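Local coordinates for protein light Chain (Clostridium botulinum, PDB 6BVD) that probably cleaves a neuronal SNARE protein as the zinc-dependent protease domain of a mosaic botulinum neurotoxin, at residues K37-M42 / I47-Y52; K95-I100 / I108-I113; M193-S198 / M227-H232. All coordinates share one frame; numbering follows the deposited sequence.

Going from the N terminus, contact 1 (37-42 with 47-52) closes first, across the tight turn of a beta hairpin. Contact 2 (95-100 with 108-113) follows and closes the short connection between two consecutive helices. Contact 3 (193-198 with 227-232) closes the longest loop, which runs out through strands 201-208 and 215-219 before returning on the zinc-binding helix. The three lie in series, so none encloses or crosses another. In space they adjoin: Ile41 and Met42 pack on Phe97, Ile100 and Leu110 meet Met227 and Leu230, and Tyr52 touches Glu196. Together they tie the mixed sheet to the helices that back it and to the metal site.

Contact 1: K37-M42 / I47-Y52; sequences KAFQIM and IIPERY
Phe39 and Ile47 form an antiparallel, hydrogen-bonded pair in a beta hairpin, the strands 36-40 and 45-48 of the large mixed sheet. Phe39 N donates to Ile47 O at 3.0 Å, a bond bent to 143° at the hydrogen. The return bond, from Ile47 N to Phe39 O, is shorter at 2.7 Å and straighter. Ile47 O also receives a CA-H...O contact from Ala38 CA at 3.4 Å, and it lies at the edge of the Phe39 ring, in its plane. On the face carrying Phe39 and Ile47, Pro49 CD approaches the Phe39 ring obliquely, 3.9 Å from Phe39 CE2, the two side chains crossing at about a right angle. With CG1 anti to the carbonyl carbon (chi1 -57°), Ile47 carries CD1 to 3.6 Å from Ile41 CB. Beyond the paired residues Pro49 centres an inverse gamma turn, and two waters link Lys37 N and Lys37 O to Glu50 OE2. Around the hairpin, strand 21-24 flanks 36-40 and strand 155-158 flanks 45-48, while Leu90, Ile94 and Tyr89 of helix 83-100 cover Phe39, Ile41 and Pro49.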
loop_
_atom_site.group_PDB
_atom_site.type_symbol
_atom_site.label_atom_id
_atom_site.label_comp_id
_atom_site.label_asym_id
_atom_site.label_seq_id
_atom_site.Cartn_x
_atom_site.Cartn_y
_atom_site.Cartn_z
ATOM N N LYS A 37 -26.400 -2.170 5.865
ATOM C CA LYS A 37 -25.073 -2.307 6.478
ATOM C C LYS A 37 -24.080 -1.364 5.767
ATOM O O LYS A 37 -23.940 -1.405 4.531
ATOM C CB LYS A 37 -24.606 -3.758 6.410
ATOM C CG LYS A 37 -23.435 -4.059 7.343
ATOM C CD LYS A 37 -23.018 -5.494 7.288
ATOM C CE LYS A 37 -21.964 -5.799 8.356
ATOM N NZ LYS A 37 -21.649 -7.239 8.414
ATOM N N ALA A 38 -23.429 -0.501 6.539
ATOM C CA ALA A 38 -22.547 0.550 5.978
ATOM C C ALA A 38 -21.178 0.570 6.641
ATOM O O ALA A 38 -21.025 0.132 7.819
ATOM C CB ALA A 38 -23.240 1.922 6.107
ATOM N N PHE A 39 -20.177 1.066 5.885
ATOM C CA PHE A 39 -18.748 0.940 6.235
ATOM C C PHE A 39 -18.077 2.314 6.124
ATOM O O PHE A 39 -18.151 2.962 5.087
ATOM C CB PHE A 39 -18.085 -0.119 5.322
ATOM C CG PHE A 39 -18.762 -1.471 5.374
ATOM C CD1 PHE A 39 -18.233 -2.506 6.124
ATOM C CD2 PHE A 39 -19.952 -1.693 4.687
ATOM C CE1 PHE A 39 -18.835 -3.732 6.164
ATOM C CE2 PHE A 39 -20.585 -2.896 4.748
ATOM C CZ PHE A 39 -20.029 -3.938 5.491
ATOM N N GLN A 40 -17.518 2.809 7.224
ATOM C CA GLN A 40 -17.004 4.166 7.263
ATOM C C GLN A 40 -15.557 4.128 6.808
ATOM O O GLN A 40 -14.649 3.867 7.595
ATOM C CB GLN A 40 -17.080 4.814 8.662
ATOM C CG GLN A 40 -16.986 6.328 8.561
ATOM C CD GLN A 40 -17.081 7.063 9.871
ATOM O OE1 GLN A 40 -17.066 8.295 9.889
ATOM N NE2 GLN A 40 -17.196 6.324 10.982
ATOM N N ILE A 41 -15.366 4.352 5.518
ATOM C CA ILE A 41 -14.026 4.252 4.912
ATOM C C ILE A 41 -13.078 5.333 5.427
ATOM O O ILE A 41 -11.835 5.130 5.508
ATOM C CB ILE A 41 -14.186 4.282 3.314
ATOM C CG1 ILE A 41 -12.814 4.137 2.642
ATOM C CG2 ILE A 41 -14.921 5.519 2.878
ATOM C CD1 ILE A 41 -12.362 2.735 2.606
ATOM N N MET A 42 -13.619 6.502 5.765
ATOM C CA MET A 42 -12.839 7.568 6.411
ATOM C C MET A 42 -13.820 8.410 7.145
ATOM O O MET A 42 -15.034 8.302 6.865
ATOM C CB MET A 42 -12.025 8.434 5.396
ATOM C CG MET A 42 -12.878 9.009 4.231
ATOM S SD MET A 42 -11.980 10.267 3.225
ATOM C CE MET A 42 -12.115 11.668 4.308
ATOM N N ILE A 47 -19.645 3.850 2.980
ATOM C CA ILE A 47 -19.927 3.050 1.793
ATOM C C ILE A 47 -21.028 2.026 2.038
ATOM O O ILE A 47 -20.971 1.258 3.016
ATOM C CB ILE A 47 -18.659 2.308 1.307
ATOM C CG1 ILE A 47 -17.549 3.321 1.034
ATOM C CG2 ILE A 47 -18.967 1.410 0.071
ATOM C CD1 ILE A 47 -16.202 2.716 0.726
ATOM N N ILE A 48 -22.026 2.011 1.146
ATOM C CA ILE A 48 -22.965 0.904 1.106
ATOM C C ILE A 48 -22.728 0.094 -0.168
ATOM O O ILE A 48 -23.151 0.491 -1.255
ATOM C CB ILE A 48 -24.424 1.382 1.167
ATOM C CG1 ILE A 48 -24.649 2.231 2.430
ATOM C CG2 ILE A 48 -25.383 0.166 1.070
ATOM C CD1 ILE A 48 -26.014 2.925 2.504
ATOM N N PRO A 49 -22.055 -1.058 -0.039
ATOM C CA PRO A 49 -21.590 -1.748 -1.258
ATOM C C PRO A 49 -22.690 -2.580 -1.918
ATOM O O PRO A 49 -22.591 -3.793 -2.042
ATOM C CB PRO A 49 -20.455 -2.621 -0.742
ATOM C CG PRO A 49 -20.941 -3.011 0.663
ATOM C CD PRO A 49 -21.660 -1.777 1.192
ATOM N N GLU A 50 -23.764 -1.901 -2.305
ATOM C CA GLU A 50 -24.903 -2.496 -2.956
ATOM C C GLU A 50 -25.288 -1.673 -4.168
ATOM O O GLU A 50 -24.957 -0.471 -4.234
ATOM C CB GLU A 50 -26.118 -2.591 -1.991
ATOM C CG GLU A 50 -25.825 -3.364 -0.702
ATOM C CD GLU A 50 -27.029 -3.528 0.187
ATOM O OE1 GLU A 50 -28.151 -3.651 -0.361
ATOM O OE2 GLU A 50 -26.856 -3.560 1.435
ATOM N N ARG A 51 -26.063 -2.275 -5.070
ATOM C CA ARG A 51 -26.608 -1.539 -6.220
ATOM C C ARG A 51 -27.527 -0.416 -5.775
ATOM O O ARG A 51 -28.357 -0.570 -4.840
ATOM C CB ARG A 51 -27.365 -2.460 -7.195
ATOM C CG ARG A 51 -26.570 -3.632 -7.743
ATOM C CD ARG A 51 -25.485 -3.216 -8.752
ATOM N NE ARG A 51 -26.018 -2.719 -10.036
ATOM C CZ ARG A 51 -26.330 -3.507 -11.068
ATOM N NH1 ARG A 51 -26.194 -4.833 -10.959
ATOM N NH2 ARG A 51 -26.776 -2.975 -12.221
ATOM N N TYR A 52 -27.378 0.732 -6.428
ATOM C CA TYR A 52 -28.260 1.863 -6.187
ATOM C C TYR A 52 -29.602 1.619 -6.873
ATOM O O TYR A 52 -29.644 1.419 -8.096
ATOM C CB TYR A 52 -27.624 3.170 -6.696
ATOM C CG TYR A 52 -28.404 4.398 -6.321
ATOM C CD1 TYR A 52 -28.110 5.116 -5.167
ATOM C CD2 TYR A 52 -29.441 4.847 -7.130
ATOM C CE1 TYR A 52 -28.839 6.248 -4.832
ATOM C CE2 TYR A 52 -30.186 5.966 -6.796
ATOM C CZ TYR A 52 -29.889 6.655 -5.656
ATOM O OH TYR A 52 -30.636 7.772 -5.366
HETATM O O HOH W 1 -27.752 -4.315 4.142
HETATM O O HOH W 2 -24.612 -3.529 2.697
#

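Contact 2: K95-I100 / I108-I113; sequences KLFKRI and ILLEEI
Leu110 pushes its branched end against Ile100 and Phe97, one turn apart on the facing helix. Its CG lies 3.8 Å from Ile100 CG2, and that single methyl also touches both branches of the leucine, with Leu110 CD1 at 3.9 Å and Leu110 CD2 at 4.1 Å. The two side chains cross at about a right angle, so the methyl seats against the leucine fork instead of running along it. What aims CG2 this way is the first torsion of Ile100 (chi1 -64°), which sets CG2 anti to the backbone N and leaves CG1 to reach Met227 of helix 222-237. Phe97 meets the same branched end. Leu110 CD2 comes 4.1 Å from Phe97 CE1, approaching the ring obliquely, while Leu110 CD1 rests 4.0 Å from Phe97 O, a backbone carbonyl. The leucine thus fills the angle between an aromatic ring, the CG2 methyl of Ile100 and the helix backbone. It joins the end of helix 83-100 to the next helix, 104-115, across a short connection; within segments 95-100 and 108-113 the nearest CA atoms, those of Ile100 and Leu110, are 7.8 Å apart. All three touching residues are buried, and every side-chain partner here is hydrocarbon. Between these segments the hold is therefore probably dispersion and the exclusion of water, without directional polar bonds.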
loop_
_atom_site.group_PDB
_atom_site.type_symbol
_atom_site.label_atom_id
_atom_site.label_comp_id
_atom_site.label_asym_id
_atom_site.label_seq_id
_atom_site.Cartn_x
_atom_site.Cartn_y
_atom_site.Cartn_z
ATOM N N LYS A 95 -8.711 0.065 -1.537
ATOM C CA LYS A 95 -7.457 0.247 -2.308
ATOM C C LYS A 95 -7.432 1.613 -3.013
ATOM O O LYS A 95 -6.389 2.312 -3.055
ATOM C CB LYS A 95 -7.294 -0.897 -3.313
ATOM C CG LYS A 95 -5.858 -0.988 -3.896
ATOM C CD LYS A 95 -5.658 -2.264 -4.691
ATOM C CE LYS A 95 -4.204 -2.316 -5.206
ATOM N NZ LYS A 95 -3.924 -3.710 -5.555
ATOM N N LEU A 96 -8.583 2.025 -3.546
ATOM C CA LEU A 96 -8.640 3.303 -4.255
ATOM C C LEU A 96 -8.505 4.507 -3.320
ATOM O O LEU A 96 -7.815 5.476 -3.648
ATOM C CB LEU A 96 -9.932 3.413 -5.079
ATOM C CG LEU A 96 -10.126 2.347 -6.156
ATOM C CD1 LEU A 96 -11.399 2.588 -6.960
ATOM C CD2 LEU A 96 -8.927 2.272 -7.155
ATOM N N PHE A 97 -9.090 4.423 -2.122
ATOM C CA PHE A 97 -8.908 5.490 -1.163
ATOM C C PHE A 97 -7.443 5.540 -0.679
ATOM O O PHE A 97 -6.909 6.639 -0.514
ATOM C CB PHE A 97 -9.878 5.353 0.025
ATOM C CG PHE A 97 -11.215 6.035 -0.209
ATOM C CD1 PHE A 97 -11.437 7.322 0.237
ATOM C CD2 PHE A 97 -12.223 5.390 -0.909
ATOM C CE1 PHE A 97 -12.671 7.961 0.012
ATOM C CE2 PHE A 97 -13.471 5.989 -1.133
ATOM C CZ PHE A 97 -13.703 7.290 -0.685
ATOM N N LYS A 98 -6.809 4.382 -0.474
ATOM C CA LYS A 98 -5.386 4.364 -0.112
ATOM C C LYS A 98 -4.519 4.930 -1.244
ATOM O O LYS A 98 -3.482 5.527 -0.974
ATOM C CB LYS A 98 -4.900 2.954 0.266
ATOM C CG LYS A 98 -5.383 2.514 1.666
ATOM C CD LYS A 98 -4.661 1.303 2.254
ATOM C CE LYS A 98 -5.270 -0.030 1.814
ATOM N NZ LYS A 98 -4.750 -1.248 2.510
ATOM N N ARG A 99 -4.917 4.694 -2.490
ATOM C CA ARG A 99 -4.157 5.264 -3.626
ATOM C C ARG A 99 -4.276 6.802 -3.583
ATOM O O ARG A 99 -3.286 7.523 -3.631
ATOM C CB ARG A 99 -4.679 4.669 -4.948
ATOM C CG ARG A 99 -4.134 5.349 -6.255
ATOM C CD ARG A 99 -3.859 4.302 -7.310
ATOM N NE ARG A 99 -3.405 4.879 -8.586
ATOM C CZ ARG A 99 -2.222 5.458 -8.787
ATOM N NH1 ARG A 99 -1.332 5.586 -7.800
ATOM N NH2 ARG A 99 -1.927 5.937 -9.999
ATOM N N ILE A 100 -5.504 7.301 -3.422
ATOM C CA ILE A 100 -5.730 8.731 -3.353
ATOM C C ILE A 100 -4.941 9.349 -2.198
ATOM O O ILE A 100 -4.342 10.437 -2.318
ATOM C CB ILE A 100 -7.238 9.056 -3.200
ATOM C CG1 ILE A 100 -8.022 8.603 -4.449
ATOM C CG2 ILE A 100 -7.388 10.519 -2.996
ATOM C CD1 ILE A 100 -9.567 8.626 -4.298
ATOM N N ILE A 108 -4.860 16.210 0.327
ATOM C CA ILE A 108 -5.514 17.488 0.536
ATOM C C ILE A 108 -6.997 17.362 0.101
ATOM O O ILE A 108 -7.905 17.853 0.794
ATOM C CB ILE A 108 -4.812 18.636 -0.253
ATOM C CG1 ILE A 108 -3.336 18.773 0.118
ATOM C CG2 ILE A 108 -5.490 19.952 0.026
ATOM C CD1 ILE A 108 -3.102 19.144 1.530
ATOM N N LEU A 109 -7.252 16.702 -1.034
ATOM C CA LEU A 109 -8.653 16.437 -1.455
ATOM C C LEU A 109 -9.474 15.675 -0.373
ATOM O O LEU A 109 -10.596 16.073 -0.018
ATOM C CB LEU A 109 -8.672 15.627 -2.742
ATOM C CG LEU A 109 -10.064 15.167 -3.209
ATOM C CD1 LEU A 109 -10.981 16.363 -3.463
ATOM C CD2 LEU A 109 -9.903 14.375 -4.495
ATOM N N LEU A 110 -8.905 14.598 0.160
ATOM C CA LEU A 110 -9.631 13.821 1.172
ATOM C C LEU A 110 -9.867 14.592 2.480
ATOM O O LEU A 110 -10.951 14.415 3.107
ATOM C CB LEU A 110 -8.915 12.513 1.456
ATOM C CG LEU A 110 -8.900 11.509 0.295
ATOM C CD1 LEU A 110 -8.272 10.151 0.744
ATOM C CD2 LEU A 110 -10.293 11.298 -0.277
ATOM N N GLU A 111 -8.910 15.452 2.876
ATOM C CA GLU A 111 -9.089 16.344 4.055
ATOM C C GLU A 111 -10.260 17.325 3.852
ATOM O O GLU A 111 -11.034 17.620 4.787
ATOM C CB GLU A 111 -7.801 17.137 4.363
ATOM C CG GLU A 111 -6.658 16.306 4.922
ATOM C CD GLU A 111 -5.280 16.963 4.770
ATOM O OE1 GLU A 111 -5.203 18.182 4.485
ATOM O OE2 GLU A 111 -4.261 16.248 4.934
ATOM N N GLU A 112 -10.417 17.834 2.627
ATOM C CA GLU A 112 -11.574 18.662 2.319
ATOM C C GLU A 112 -12.870 17.896 2.415
ATOM O O GLU A 112 -13.840 18.402 2.960
ATOM C CB GLU A 112 -11.462 19.272 0.896
ATOM C CG GLU A 112 -10.430 20.361 0.807
ATOM C CD GLU A 112 -10.914 21.640 1.423
ATOM O OE1 GLU A 112 -12.129 21.800 1.572
ATOM O OE2 GLU A 112 -10.095 22.489 1.773
ATOM N N ILE A 113 -12.908 16.698 1.857
ATOM C CA ILE A 113 -14.111 15.867 1.912
ATOM C C ILE A 113 -14.521 15.566 3.380
ATOM O O ILE A 113 -15.707 15.390 3.698
ATOM C CB ILE A 113 -13.904 14.569 1.136
ATOM C CG1 ILE A 113 -13.769 14.873 -0.377
ATOM C CG2 ILE A 113 -15.084 13.668 1.316
ATOM C CD1 ILE A 113 -15.009 15.552 -0.978
#

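Contact 3: M193-S198 / M227-H232; sequences MTVEFS and MHELIH. With ACT (acetate ion), chain F.
Val195 and Phe197 press on the aliphatic part of Glu229, the glutamate of the HExxH sequence on helix 222-237. Val195 CG1 stands 4.2 Å from Glu229 CB, and Phe197 CD1 lies 4.3 Å from Glu229 CG, which approaches the ring obliquely. These are loose van der Waals contacts to the methylene carbons alone. The carboxylate lies beyond them: chi2 of -47° bends the Glu229 chain away from an extended course, OE1 is hydrogen-bonded to Thr169 OG1 of strand 168-171, and OE2 lies at the edge of the His228 ring, in its plane. As in other zinc peptidases of this family, this glutamate is probably the one that activates water. Met193, on the strand, meets the helix about one turn beyond Glu229: its chain, bent at both chi2 and chi3, brings CE to 4.1 Å from His232 O and so packs against the helix backbone.

His232 and His228 bind the zinc ion through their NE2 atoms, with Glu266 completing the protein ligands. On the far edge of the His232 ring ND1 donates to acetate OXT, 2.8 Å away and almost straight at 174°, with the oxygen in the ring plane. The acetate, probably from the crystallisation liquor, is also held by His235 ND1 and Ile242 N, so in this crystal His232 ND1 has an acetate as its partner. His228 ND1 makes a weak bond to Glu353.

Farther out, strand 193-196 runs between strands 155-158 and 168-171 of the mixed sheet. Met193 and Val195 reach Val233, and Phe197 reaches Ile225 and Leu226, so the zinc-binding helix lies along the sheet, with Leu155 of strand 155-158 touching both Val195 and Leu230.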
loop_
_atom_site.group_PDB
_atom_site.type_symbol
_atom_site.label_atom_id
_atom_site.label_comp_id
_atom_site.label_asym_id
_atom_site.label_seq_id
_atom_site.Cartn_x
_atom_site.Cartn_y
_atom_site.Cartn_z
ATOM N N MET A 193 -23.925 14.305 0.477
ATOM C CA MET A 193 -23.808 14.000 -0.946
ATOM C C MET A 193 -23.931 12.510 -1.145
ATOM O O MET A 193 -23.784 11.746 -0.207
ATOM C CB MET A 193 -22.487 14.569 -1.533
ATOM C CG MET A 193 -22.417 16.115 -1.406
ATOM S SD MET A 193 -23.750 17.026 -2.322
ATOM C CE MET A 193 -23.307 16.694 -4.057
ATOM N N THR A 194 -24.323 12.122 -2.355
ATOM C CA THR A 194 -24.453 10.739 -2.784
ATOM C C THR A 194 -23.545 10.507 -3.995
ATOM O O THR A 194 -23.575 11.327 -4.944
ATOM C CB THR A 194 -25.903 10.395 -3.223
ATOM O OG1 THR A 194 -26.842 10.887 -2.262
ATOM C CG2 THR A 194 -26.097 8.901 -3.411
ATOM N N VAL A 195 -22.805 9.393 -4.001
ATOM C CA VAL A 195 -22.125 8.927 -5.233
ATOM C C VAL A 195 -22.521 7.492 -5.612
ATOM O O VAL A 195 -22.606 6.633 -4.770
ATOM C CB VAL A 195 -20.586 8.990 -5.098
ATOM C CG1 VAL A 195 -19.906 8.283 -6.287
ATOM C CG2 VAL A 195 -20.137 10.439 -5.006
ATOM N N GLU A 196 -22.828 7.245 -6.880
ATOM C CA GLU A 196 -22.930 5.889 -7.386
ATOM C C GLU A 196 -21.624 5.620 -8.111
ATOM O O GLU A 196 -21.306 6.334 -9.077
ATOM C CB GLU A 196 -24.112 5.736 -8.351
ATOM C CG GLU A 196 -25.433 6.134 -7.733
ATOM C CD GLU A 196 -26.500 6.320 -8.791
ATOM O OE1 GLU A 196 -26.596 5.472 -9.708
ATOM O OE2 GLU A 196 -27.185 7.355 -8.741
ATOM N N PHE A 197 -20.860 4.649 -7.628
ATOM C CA PHE A 197 -19.518 4.420 -8.168
ATOM C C PHE A 197 -19.267 2.949 -8.479
ATOM O O PHE A 197 -19.565 2.033 -7.672
ATOM C CB PHE A 197 -18.445 4.926 -7.200
ATOM C CG PHE A 197 -17.083 4.992 -7.830
ATOM C CD1 PHE A 197 -16.821 5.962 -8.787
ATOM C CD2 PHE A 197 -16.103 4.069 -7.519
ATOM C CE1 PHE A 197 -15.580 6.013 -9.410
ATOM C CE2 PHE A 197 -14.847 4.131 -8.132
ATOM C CZ PHE A 197 -14.600 5.083 -9.070
ATOM N N SER A 198 -18.642 2.729 -9.633
ATOM C CA SER A 198 -18.444 1.394 -10.152
ATOM C C SER A 198 -16.976 1.266 -10.604
ATOM O O SER A 198 -16.664 1.580 -11.753
ATOM C CB SER A 198 -19.406 1.148 -11.322
ATOM O OG SER A 198 -19.412 -0.182 -11.783
ATOM N N MET A 227 -11.644 10.236 -7.936
ATOM C CA MET A 227 -11.332 11.638 -7.636
ATOM C C MET A 227 -12.233 12.647 -8.415
ATOM O O MET A 227 -12.682 13.667 -7.862
ATOM C CB MET A 227 -9.837 11.913 -7.881
ATOM C CG MET A 227 -8.937 11.384 -6.714
ATOM S SD MET A 227 -7.210 11.850 -6.880
ATOM C CE MET A 227 -6.620 10.580 -8.001
ATOM N N HIS A 228 -12.521 12.344 -9.672
ATOM C CA HIS A 228 -13.405 13.164 -10.480
ATOM C C HIS A 228 -14.783 13.280 -9.776
ATOM O O HIS A 228 -15.274 14.362 -9.620
ATOM C CB HIS A 228 -13.542 12.543 -11.870
ATOM C CG HIS A 228 -14.440 13.302 -12.782
ATOM N ND1 HIS A 228 -13.977 14.211 -13.717
ATOM C CD2 HIS A 228 -15.794 13.335 -12.857
ATOM C CE1 HIS A 228 -15.013 14.726 -14.360
ATOM N NE2 HIS A 228 -16.120 14.218 -13.859
ATOM N N GLU A 229 -15.339 12.161 -9.295
ATOM C CA GLU A 229 -16.623 12.219 -8.570
ATOM C C GLU A 229 -16.467 12.971 -7.221
ATOM O O GLU A 229 -17.342 13.713 -6.812
ATOM C CB GLU A 229 -17.182 10.798 -8.337
ATOM C CG GLU A 229 -17.573 10.115 -9.634
ATOM C CD GLU A 229 -18.424 11.010 -10.567
ATOM O OE1 GLU A 229 -19.532 11.449 -10.159
ATOM O OE2 GLU A 229 -18.025 11.258 -11.735
ATOM N N LEU A 230 -15.342 12.797 -6.543
ATOM C CA LEU A 230 -15.107 13.517 -5.280
ATOM C C LEU A 230 -15.019 15.025 -5.481
ATOM O O LEU A 230 -15.347 15.799 -4.588
ATOM C CB LEU A 230 -13.835 13.015 -4.586
ATOM C CG LEU A 230 -13.958 11.648 -3.923
ATOM C CD1 LEU A 230 -12.662 11.229 -3.269
ATOM C CD2 LEU A 230 -15.134 11.672 -2.901
ATOM N N ILE A 231 -14.615 15.465 -6.669
ATOM C CA ILE A 231 -14.603 16.887 -6.932
ATOM C C ILE A 231 -16.047 17.454 -6.983
ATOM O O ILE A 231 -16.301 18.539 -6.450
ATOM C CB ILE A 231 -13.832 17.183 -8.220
ATOM C CG1 ILE A 231 -12.362 16.847 -7.993
ATOM C CG2 ILE A 231 -14.044 18.623 -8.633
ATOM C CD1 ILE A 231 -11.534 16.803 -9.317
ATOM N N HIS A 232 -16.959 16.719 -7.630
ATOM C CA HIS A 232 -18.390 17.063 -7.625
ATOM C C HIS A 232 -18.960 17.091 -6.175
ATOM O O HIS A 232 -19.783 17.933 -5.861
ATOM C CB HIS A 232 -19.212 16.062 -8.441
ATOM C CG HIS A 232 -19.022 16.135 -9.936
ATOM N ND1 HIS A 232 -19.111 17.304 -10.652
ATOM C CD2 HIS A 232 -18.814 15.158 -10.847
ATOM C CE1 HIS A 232 -18.933 17.054 -11.939
ATOM N NE2 HIS A 232 -18.754 15.750 -12.080
HETATM C C ACT F . -20.807 20.317 -9.956
HETATM O O ACT F . -21.125 21.480 -9.619
HETATM O OXT ACT F . -19.653 19.893 -9.728
HETATM C CH3 ACT F . -21.816 19.428 -10.636
#